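Local atomic coordinates of hydrazine synthase subunit beta (Candidatus Kuenenia stuttgartiensis, PDB entry 5C2V), a protein that forms part of the hydrazine synthase complex, which condenses nitric oxide with ammonium, and may modulate transport of the hydroxylamine intermediate between the active sites. Residues 26-31 / 37-42; 164-169 / 211-216; 267-272 / 325-330. All coordinates share one frame; numbering follows the deposited sequence.

Interaction 1: residues 26-31 / 37-42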
loop_
_atom_site.group_PDB
_atom_site.type_symbol
_atom_site.label_atom_id
_atom_site.label_comp_id
_atom_site.label_asym_id
_atom_site.label_seq_id
_atom_site.Cartn_x
_atom_site.Cartn_y
_atom_site.Cartn_z
ATOM N N THR B 26 -17.844 -56.850 -14.621
ATOM C CA THR B 26 -17.847 -57.522 -13.321
ATOM C C THR B 26 -16.896 -56.904 -12.293
ATOM O O THR B 26 -15.755 -56.566 -12.606
ATOM C CB THR B 26 -17.498 -59.018 -13.481
ATOM O OG1 THR B 26 -18.312 -59.594 -14.510
ATOM C CG2 THR B 26 -17.735 -59.771 -12.179
ATOM N N LEU B 27 -17.384 -56.773 -11.064
ATOM C CA LEU B 27 -16.586 -56.301 -9.939
ATOM C C LEU B 27 -16.272 -57.445 -8.980
ATOM O O LEU B 27 -17.143 -58.259 -8.660
ATOM C CB LEU B 27 -17.317 -55.182 -9.195
ATOM C CG LEU B 27 -17.487 -53.857 -9.940
ATOM C CD1 LEU B 27 -18.605 -53.036 -9.322
ATOM C CD2 LEU B 27 -16.182 -53.081 -9.923
ATOM N N PHE B 28 -15.026 -57.495 -8.522
ATOM C CA PHE B 28 -14.589 -58.529 -7.593
ATOM C C PHE B 28 -14.129 -57.908 -6.283
ATOM O O PHE B 28 -13.119 -57.206 -6.235
ATOM C CB PHE B 28 -13.462 -59.364 -8.204
ATOM C CG PHE B 28 -13.750 -59.842 -9.597
ATOM C CD1 PHE B 28 -13.373 -59.087 -10.696
ATOM C CD2 PHE B 28 -14.402 -61.044 -9.809
ATOM C CE1 PHE B 28 -13.641 -59.525 -11.978
ATOM C CE2 PHE B 28 -14.670 -61.488 -11.089
ATOM C CZ PHE B 28 -14.288 -60.728 -12.175
ATOM N N ILE B 29 -14.875 -58.174 -5.218
ATOM C CA ILE B 29 -14.573 -57.588 -3.921
ATOM C C ILE B 29 -13.937 -58.607 -2.985
ATOM O O ILE B 29 -14.514 -59.655 -2.725
ATOM C CB ILE B 29 -15.836 -57.021 -3.248
ATOM C CG1 ILE B 29 -16.413 -55.854 -4.053
ATOM C CG2 ILE B 29 -15.522 -56.583 -1.847
ATOM C CD1 ILE B 29 -17.485 -56.258 -5.040
ATOM N N SER B 30 -12.755 -58.297 -2.467
ATOM C CA SER B 30 -12.128 -59.190 -1.508
ATOM C C SER B 30 -12.669 -58.881 -0.121
ATOM O O SER B 30 -12.496 -57.777 0.383
ATOM C CB SER B 30 -10.606 -59.046 -1.535
ATOM O OG SER B 30 -10.086 -59.372 -2.811
ATOM N N ASN B 31 -13.328 -59.858 0.492
ATOM C CA ASN B 31 -13.875 -59.671 1.827
ATOM C C ASN B 31 -12.896 -60.183 2.871
ATOM O O ASN B 31 -12.658 -61.386 2.976
ATOM C CB ASN B 31 -15.224 -60.380 1.963
ATOM C CG ASN B 31 -16.237 -59.908 0.937
ATOM O OD1 ASN B 31 -16.273 -58.731 0.578
ATOM N ND2 ASN B 31 -17.067 -60.828 0.458
ATOM N N VAL B 37 -14.702 -63.882 -1.822
ATOM C CA VAL B 37 -14.739 -62.804 -2.805
ATOM C C VAL B 37 -16.138 -62.655 -3.395
ATOM O O VAL B 37 -16.710 -63.617 -3.905
ATOM C CB VAL B 37 -13.728 -63.037 -3.947
ATOM C CG1 VAL B 37 -13.904 -61.991 -5.037
ATOM C CG2 VAL B 37 -12.303 -63.021 -3.413
ATOM N N THR B 38 -16.682 -61.445 -3.323
ATOM C CA THR B 38 -18.019 -61.167 -3.830
ATOM C C THR B 38 -17.988 -60.738 -5.294
ATOM O O THR B 38 -17.215 -59.858 -5.680
ATOM C CB THR B 38 -18.712 -60.067 -3.000
ATOM O OG1 THR B 38 -18.733 -60.449 -1.619
ATOM C CG2 THR B 38 -20.138 -59.846 -3.483
ATOM N N PHE B 39 -18.832 -61.373 -6.105
ATOM C CA PHE B 39 -18.971 -61.016 -7.513
ATOM C C PHE B 39 -20.166 -60.091 -7.702
ATOM O O PHE B 39 -21.257 -60.371 -7.205
ATOM C CB PHE B 39 -19.141 -62.263 -8.389
ATOM C CG PHE B 39 -17.891 -63.091 -8.542
ATOM C CD1 PHE B 39 -16.746 -62.808 -7.813
ATOM C CD2 PHE B 39 -17.865 -64.155 -9.430
ATOM C CE1 PHE B 39 -15.605 -63.577 -7.961
ATOM C CE2 PHE B 39 -16.728 -64.924 -9.583
ATOM C CZ PHE B 39 -15.596 -64.634 -8.849
ATOM N N VAL B 40 -19.966 -58.987 -8.417
ATOM C CA VAL B 40 -21.056 -58.053 -8.684
ATOM C C VAL B 40 -21.161 -57.731 -10.173
ATOM O O VAL B 40 -20.161 -57.433 -10.819
ATOM C CB VAL B 40 -20.881 -56.736 -7.893
ATOM C CG1 VAL B 40 -22.009 -55.766 -8.212
ATOM C CG2 VAL B 40 -20.828 -57.013 -6.398
ATOM N N ASP B 41 -22.369 -57.796 -10.721
ATOM C CA ASP B 41 -22.582 -57.406 -12.110
ATOM C C ASP B 41 -22.634 -55.885 -12.210
ATOM O O ASP B 41 -23.393 -55.236 -11.495
ATOM C CB ASP B 41 -23.864 -58.028 -12.666
ATOM C CG ASP B 41 -24.040 -57.770 -14.150
ATOM O OD1 ASP B 41 -23.380 -58.462 -14.955
ATOM O OD2 ASP B 41 -24.836 -56.880 -14.513
ATOM N N ALA B 42 -21.821 -55.324 -13.100
ATOM C CA ALA B 42 -21.681 -53.875 -13.215
ATOM C C ALA B 42 -22.967 -53.189 -13.666
ATOM O O ALA B 42 -23.296 -52.100 -13.195
ATOM C CB ALA B 42 -20.551 -53.540 -14.175
#
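T26–S30 and V37–D41 pair as an antiparallel beta hairpin, the two middle strands of the first blade of the propeller. L27 with V40 and I29 with T38 are the hydrogen-bonded pairs, the backbone N of each residue lying 2.9 Å from the backbone O of its partner. T26–D41, F28–F39 and S30–V37 are the intervening non-hydrogen-bonded pairs. On the face carrying F28 and F39 the two rings form a T-shaped stack: the edge of F28 points at the face of F39, with centroids 5.0 Å apart and planes at 90°. CD2 of F28 lies 3.4 Å from CE1 of F39. V37 CG1 lies at the edge of the F39 ring, in its plane, and 4.1 Å from F28 CB. The reverse face carries L27, I29, V40 and the polar T38, with I29 CD1 3.7 Å from V40 CG2. N31 ND2 donates to T38 OG1 (2.7 Å, 165° at the hydrogen), which lies anti to its carbonyl carbon (chi1 -56°) and close to the amide plane. L69 of strand 68-73, in the next blade, covers F28, V37 and F39, whereas I9 of the gamma subunit packs on V40; strands 15-20 and 46-52 flank the pair.

Interaction 2: residues 164-169 / 211-216; sequences GSINRS and PKNWLP
The CD1 methyl of I166 meets the side-chain amide of N213, lying 3.2 Å from both OD1 and ND2 of that residue and 3.4 Å from its CG. The methyl sits above the carboxamide plane, displaced toward the OD1 and ND2 side; being apolar, it makes only van der Waals contact. The two side chains reach each other from opposite directions. The N213 torsion (chi1 58°) sets the amide between I166 CD1 and the W214 ring, with CG 3.7 Å above that ring, offset toward its rim. The segments belong to neighbouring propeller blades: 164-169 runs from a loop into the start of strand 168-174, while segment 211-216 leaves the end of strand 203-211. Away from this point the contact is loose. W214 NE1 is 3.9 Å from I166 CD1, and the nearest CA atoms, those of I166 and P211, stand 8.1 Å apart. Other subunits take up much of the remaining surface: W214 NE1 donates to V241 O of the gamma subunit, while the ring stacks on H573 of the alpha subunit. A bound trimethyl glycine lies about 7 Å from the I166 side chain, and a heme c about 9 Å from that of N213.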
loop_
_atom_site.group_PDB
_atom_site.type_symbol
_atom_site.label_atom_id
_atom_site.label_comp_id
_atom_site.label_asym_id
_atom_site.label_seq_id
_atom_site.Cartn_x
_atom_site.Cartn_y
_atom_site.Cartn_z
ATOM N N GLY B 164 9.575 -48.832 11.002
ATOM C CA GLY B 164 10.696 -48.197 11.669
ATOM C C GLY B 164 11.540 -47.338 10.748
ATOM O O GLY B 164 12.707 -47.073 11.036
ATOM N N SER B 165 10.953 -46.898 9.640
ATOM C CA SER B 165 11.683 -46.082 8.676
ATOM C C SER B 165 10.979 -44.765 8.365
ATOM O O SER B 165 9.787 -44.738 8.054
ATOM C CB SER B 165 11.905 -46.860 7.379
ATOM O OG SER B 165 12.594 -46.067 6.429
ATOM N N ILE B 166 11.732 -43.673 8.464
ATOM C CA ILE B 166 11.250 -42.362 8.050
ATOM C C ILE B 166 11.337 -42.220 6.538
ATOM O O ILE B 166 10.434 -41.679 5.899
ATOM C CB ILE B 166 12.052 -41.236 8.713
ATOM C CG1 ILE B 166 11.810 -41.246 10.218
ATOM C CG2 ILE B 166 11.666 -39.884 8.133
ATOM C CD1 ILE B 166 12.638 -40.245 10.949
ATOM N N ASN B 167 12.418 -42.733 5.963
ATOM C CA ASN B 167 12.578 -42.665 4.524
ATOM C C ASN B 167 12.180 -43.998 3.917
ATOM O O ASN B 167 12.878 -45.002 4.061
ATOM C CB ASN B 167 14.019 -42.309 4.152
ATOM C CG ASN B 167 14.615 -41.258 5.068
ATOM O OD1 ASN B 167 14.493 -40.057 4.821
ATOM N ND2 ASN B 167 15.270 -41.707 6.131
ATOM N N ARG B 168 11.044 -43.988 3.232
ATOM C CA ARG B 168 10.488 -45.193 2.642
ATOM C C ARG B 168 10.527 -45.035 1.132
ATOM O O ARG B 168 10.263 -43.953 0.607
ATOM C CB ARG B 168 9.066 -45.438 3.151
ATOM C CG ARG B 168 8.999 -45.658 4.659
ATOM C CD ARG B 168 7.584 -45.956 5.131
ATOM N NE ARG B 168 7.442 -45.791 6.576
ATOM C CZ ARG B 168 6.859 -46.674 7.381
ATOM N NH1 ARG B 168 6.359 -47.799 6.887
ATOM N NH2 ARG B 168 6.777 -46.434 8.683
ATOM N N SER B 169 10.864 -46.111 0.433
ATOM C CA SER B 169 11.241 -45.991 -0.966
ATOM C C SER B 169 10.377 -46.789 -1.932
ATOM O O SER B 169 9.428 -47.471 -1.541
ATOM C CB SER B 169 12.701 -46.411 -1.134
ATOM O OG SER B 169 12.906 -47.728 -0.653
ATOM N N PRO B 211 4.879 -37.773 8.516
ATOM C CA PRO B 211 4.994 -37.504 9.948
ATOM C C PRO B 211 5.984 -36.382 10.208
ATOM O O PRO B 211 6.950 -36.264 9.456
ATOM C CB PRO B 211 5.513 -38.833 10.522
ATOM C CG PRO B 211 5.903 -39.691 9.324
ATOM C CD PRO B 211 5.787 -38.852 8.091
ATOM N N LYS B 212 5.774 -35.569 11.236
ATOM C CA LYS B 212 6.924 -34.861 11.757
ATOM C C LYS B 212 7.254 -35.592 13.048
ATOM O O LYS B 212 6.587 -35.420 14.068
ATOM C CB LYS B 212 6.616 -33.381 11.994
ATOM C CG LYS B 212 5.479 -32.832 11.131
ATOM C CD LYS B 212 5.869 -32.656 9.674
ATOM C CE LYS B 212 4.693 -32.139 8.854
ATOM N NZ LYS B 212 5.090 -31.773 7.466
ATOM N N ASN B 213 8.298 -36.410 12.985
ATOM C CA ASN B 213 8.712 -37.249 14.104
ATOM C C ASN B 213 9.619 -36.545 15.104
ATOM O O ASN B 213 9.625 -36.865 16.292
ATOM C CB ASN B 213 9.384 -38.512 13.574
ATOM C CG ASN B 213 10.577 -38.209 12.707
ATOM O OD1 ASN B 213 10.443 -37.928 11.516
ATOM N ND2 ASN B 213 11.759 -38.271 13.300
ATOM N N TRP B 214 10.389 -35.585 14.601
ATOM C CA TRP B 214 11.422 -34.913 15.381
ATOM C C TRP B 214 10.845 -33.749 16.175
ATOM O O TRP B 214 11.579 -33.011 16.832
ATOM C CB TRP B 214 12.559 -34.426 14.478
ATOM C CG TRP B 214 13.322 -35.536 13.812
ATOM C CD1 TRP B 214 13.360 -35.819 12.478
ATOM C CD2 TRP B 214 14.145 -36.519 14.453
ATOM N NE1 TRP B 214 14.165 -36.909 12.247
ATOM C CE2 TRP B 214 14.657 -37.357 13.443
ATOM C CE3 TRP B 214 14.501 -36.768 15.782
ATOM C CZ2 TRP B 214 15.504 -38.429 13.721
ATOM C CZ3 TRP B 214 15.343 -37.831 16.055
ATOM C CH2 TRP B 214 15.835 -38.648 15.030
ATOM N N LEU B 215 9.529 -33.592 16.111
ATOM C CA LEU B 215 8.872 -32.470 16.761
ATOM C C LEU B 215 8.034 -32.958 17.930
ATOM O O LEU B 215 7.542 -34.087 17.921
ATOM C CB LEU B 215 7.978 -31.719 15.767
ATOM C CG LEU B 215 8.615 -30.923 14.628
ATOM C CD1 LEU B 215 7.535 -30.209 13.832
ATOM C CD2 LEU B 215 9.632 -29.930 15.166
ATOM N N PRO B 216 7.872 -32.101 18.949
ATOM C CA PRO B 216 7.041 -32.418 20.111
ATOM C C PRO B 216 5.599 -32.635 19.694
ATOM O O PRO B 216 5.156 -32.020 18.726
ATOM C CB PRO B 216 7.173 -31.172 20.992
ATOM C CG PRO B 216 8.436 -30.526 20.557
ATOM C CD PRO B 216 8.547 -30.800 19.093
#

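Interaction 3: residues 267-272 / 325-330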
loop_
_atom_site.group_PDB
_atom_site.type_symbol
_atom_site.label_atom_id
_atom_site.label_comp_id
_atom_site.label_asym_id
_atom_site.label_seq_id
_atom_site.Cartn_x
_atom_site.Cartn_y
_atom_site.Cartn_z
ATOM N N TYR B 267 -7.755 -37.798 -14.632
ATOM C CA TYR B 267 -8.030 -37.631 -13.208
ATOM C C TYR B 267 -7.353 -38.689 -12.345
ATOM O O TYR B 267 -7.043 -39.784 -12.813
ATOM C CB TYR B 267 -9.538 -37.665 -12.949
ATOM C CG TYR B 267 -10.319 -36.592 -13.666
ATOM C CD1 TYR B 267 -10.480 -35.332 -13.108
ATOM C CD2 TYR B 267 -10.907 -36.843 -14.899
ATOM C CE1 TYR B 267 -11.197 -34.348 -13.759
ATOM C CE2 TYR B 267 -11.625 -35.865 -15.559
ATOM C CZ TYR B 267 -11.768 -34.619 -14.983
ATOM O OH TYR B 267 -12.483 -33.642 -15.636
ATOM N N LEU B 268 -7.131 -38.351 -11.079
ATOM C CA LEU B 268 -6.653 -39.328 -10.107
ATOM C C LEU B 268 -7.686 -39.509 -9.000
ATOM O O LEU B 268 -8.236 -38.533 -8.486
ATOM C CB LEU B 268 -5.308 -38.906 -9.514
ATOM C CG LEU B 268 -4.679 -39.901 -8.535
ATOM C CD1 LEU B 268 -4.472 -41.253 -9.201
ATOM C CD2 LEU B 268 -3.367 -39.367 -7.981
ATOM N N TYR B 269 -7.952 -40.763 -8.643
ATOM C CA TYR B 269 -8.954 -41.068 -7.626
ATOM C C TYR B 269 -8.305 -41.692 -6.396
ATOM O O TYR B 269 -7.583 -42.679 -6.504
ATOM C CB TYR B 269 -10.025 -41.999 -8.200
ATOM C CG TYR B 269 -10.716 -41.440 -9.424
ATOM C CD1 TYR B 269 -10.157 -41.583 -10.687
ATOM C CD2 TYR B 269 -11.923 -40.762 -9.315
ATOM C CE1 TYR B 269 -10.779 -41.068 -11.807
ATOM C CE2 TYR B 269 -12.555 -40.246 -10.433
ATOM C CZ TYR B 269 -11.978 -40.403 -11.675
ATOM O OH TYR B 269 -12.595 -39.894 -12.793
ATOM N N ILE B 270 -8.565 -41.109 -5.230
ATOM C CA ILE B 270 -7.929 -41.551 -3.993
ATOM C C ILE B 270 -8.937 -41.895 -2.904
ATOM O O ILE B 270 -9.666 -41.025 -2.426
ATOM C CB ILE B 270 -6.976 -40.474 -3.437
ATOM C CG1 ILE B 270 -5.884 -40.142 -4.453
ATOM C CG2 ILE B 270 -6.367 -40.930 -2.116
ATOM C CD1 ILE B 270 -4.945 -39.046 -3.999
ATOM N N GLY B 271 -8.981 -43.164 -2.516
ATOM C CA GLY B 271 -9.762 -43.557 -1.362
ATOM C C GLY B 271 -9.155 -42.979 -0.099
ATOM O O GLY B 271 -7.985 -43.217 0.205
ATOM N N VAL B 272 -9.953 -42.222 0.642
ATOM C CA VAL B 272 -9.526 -41.681 1.924
ATOM C C VAL B 272 -10.287 -42.411 3.015
ATOM O O VAL B 272 -11.491 -42.193 3.216
ATOM C CB VAL B 272 -9.772 -40.165 2.029
ATOM C CG1 VAL B 272 -9.151 -39.619 3.297
ATOM C CG2 VAL B 272 -9.208 -39.451 0.809
ATOM N N VAL B 325 -10.325 -48.344 -4.312
ATOM C CA VAL B 325 -11.143 -47.805 -5.393
ATOM C C VAL B 325 -10.752 -48.404 -6.739
ATOM O O VAL B 325 -9.620 -48.853 -6.923
ATOM C CB VAL B 325 -11.031 -46.268 -5.485
ATOM C CG1 VAL B 325 -11.773 -45.603 -4.334
ATOM C CG2 VAL B 325 -9.571 -45.840 -5.518
ATOM N N CYS B 326 -11.693 -48.411 -7.679
ATOM C CA CYS B 326 -11.401 -48.872 -9.035
ATOM C C CYS B 326 -12.268 -48.153 -10.063
ATOM O O CYS B 326 -13.301 -47.577 -9.724
ATOM C CB CYS B 326 -11.596 -50.386 -9.147
ATOM S SG CYS B 326 -13.314 -50.937 -9.051
ATOM N N LEU B 327 -11.844 -48.191 -11.321
ATOM C CA LEU B 327 -12.554 -47.495 -12.390
ATOM C C LEU B 327 -13.063 -48.438 -13.471
ATOM O O LEU B 327 -12.494 -49.506 -13.704
ATOM C CB LEU B 327 -11.649 -46.442 -13.032
ATOM C CG LEU B 327 -11.379 -45.150 -12.264
ATOM C CD1 LEU B 327 -10.307 -44.348 -12.974
ATOM C CD2 LEU B 327 -12.650 -44.334 -12.133
ATOM N N SER B 328 -14.140 -48.030 -14.133
ATOM C CA SER B 328 -14.604 -48.707 -15.334
ATOM C C SER B 328 -13.661 -48.345 -16.480
ATOM O O SER B 328 -13.061 -47.271 -16.467
ATOM C CB SER B 328 -16.046 -48.310 -15.661
ATOM O OG SER B 328 -16.155 -46.914 -15.877
ATOM N N PRO B 329 -13.517 -49.242 -17.470
ATOM C CA PRO B 329 -12.585 -49.008 -18.581
ATOM C C PRO B 329 -12.872 -47.726 -19.366
ATOM O O PRO B 329 -11.960 -47.190 -19.996
ATOM C CB PRO B 329 -12.778 -50.245 -19.470
ATOM C CG PRO B 329 -14.082 -50.839 -19.048
ATOM C CD PRO B 329 -14.193 -50.545 -17.589
ATOM N N ASP B 330 -14.110 -47.244 -19.330
ATOM C CA ASP B 330 -14.450 -45.985 -19.989
ATOM C C ASP B 330 -14.187 -44.786 -19.077
ATOM O O ASP B 330 -14.186 -43.640 -19.526
ATOM C CB ASP B 330 -15.911 -45.998 -20.453
ATOM C CG ASP B 330 -16.882 -46.343 -19.337
ATOM O OD1 ASP B 330 -16.466 -46.379 -18.161
ATOM O OD2 ASP B 330 -18.072 -46.575 -19.640
#
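The side chains of V325 and L327 pack on the main chain at Y269 and G271 and on the Y269 ring, with no hydrogen bond between the two segments. V325 comes first, its side chain directed at the opposing strand. Its CG2 lies 3.9 Å from the backbone O of Y269 and 4.1 Å from the N of G271, while CG1 lies 4.1 Å from G271 CA. The methyl pair thus rests against main chain, and the CA atoms come closest here, 6.0 Å between G271 and V325, consistent with the missing side chain at G271. C326 points away, and its side chain touches Y335 on the neighbouring strand. This alternation is that of a beta strand using one face for an interblade contact: strand 267-272 is the second of its four-stranded propeller blade, and strand 322-327 opens the next, last blade. The short strand axes run at 153° to each other, but the strands belong to separate sheets stacked face to face. L327 then turns back toward Y269, its side chain crossing that of Y269 at about a right angle. CD2 sits over one face in a CH-pi contact, 4.0 Å from the Y269 centroid and 19° off the normal, displaced toward the rim. CD1 is 3.5 Å from CE1 of Y269. CG of L327 is anti to its own carbonyl carbon (chi1 -75°), and from there both methyls lie on one side of the ring, CD2 over the face and CD1 past the CD1–CE1 edge. C334 and A260 also touch both Y269 and L327, which extends this apolar layer across the blade interface. From S328 to D330 the chain leaves the contact in a turn toward strand 333-338, where D330 OD1 accepts a hydrogen bond from the backbone N of K332.

The three contacts follow one another along the chain and are spread around a seven-bladed beta-propeller. Interaction 1 lies within the first blade, interaction 2 joins loops of the fourth and fifth, and interaction 3 joins the sixth to the seventh. Interactions 1 and 2 stand on opposite sides of the chain's centre, their own centres about 37 Å apart; the centres of interactions 2 and 3 are about 29 Å apart. Interactions 1 and 3, about 16 Å between centres, touch where L27 CD2 meets C326 SG at 3.7 Å. That contact lies where the first and last blades meet, the junction at which a propeller ring closes. Interaction 2 meets both alpha and gamma subunits, interaction 1 touches gamma at V40, and interaction 3 touches no other chain.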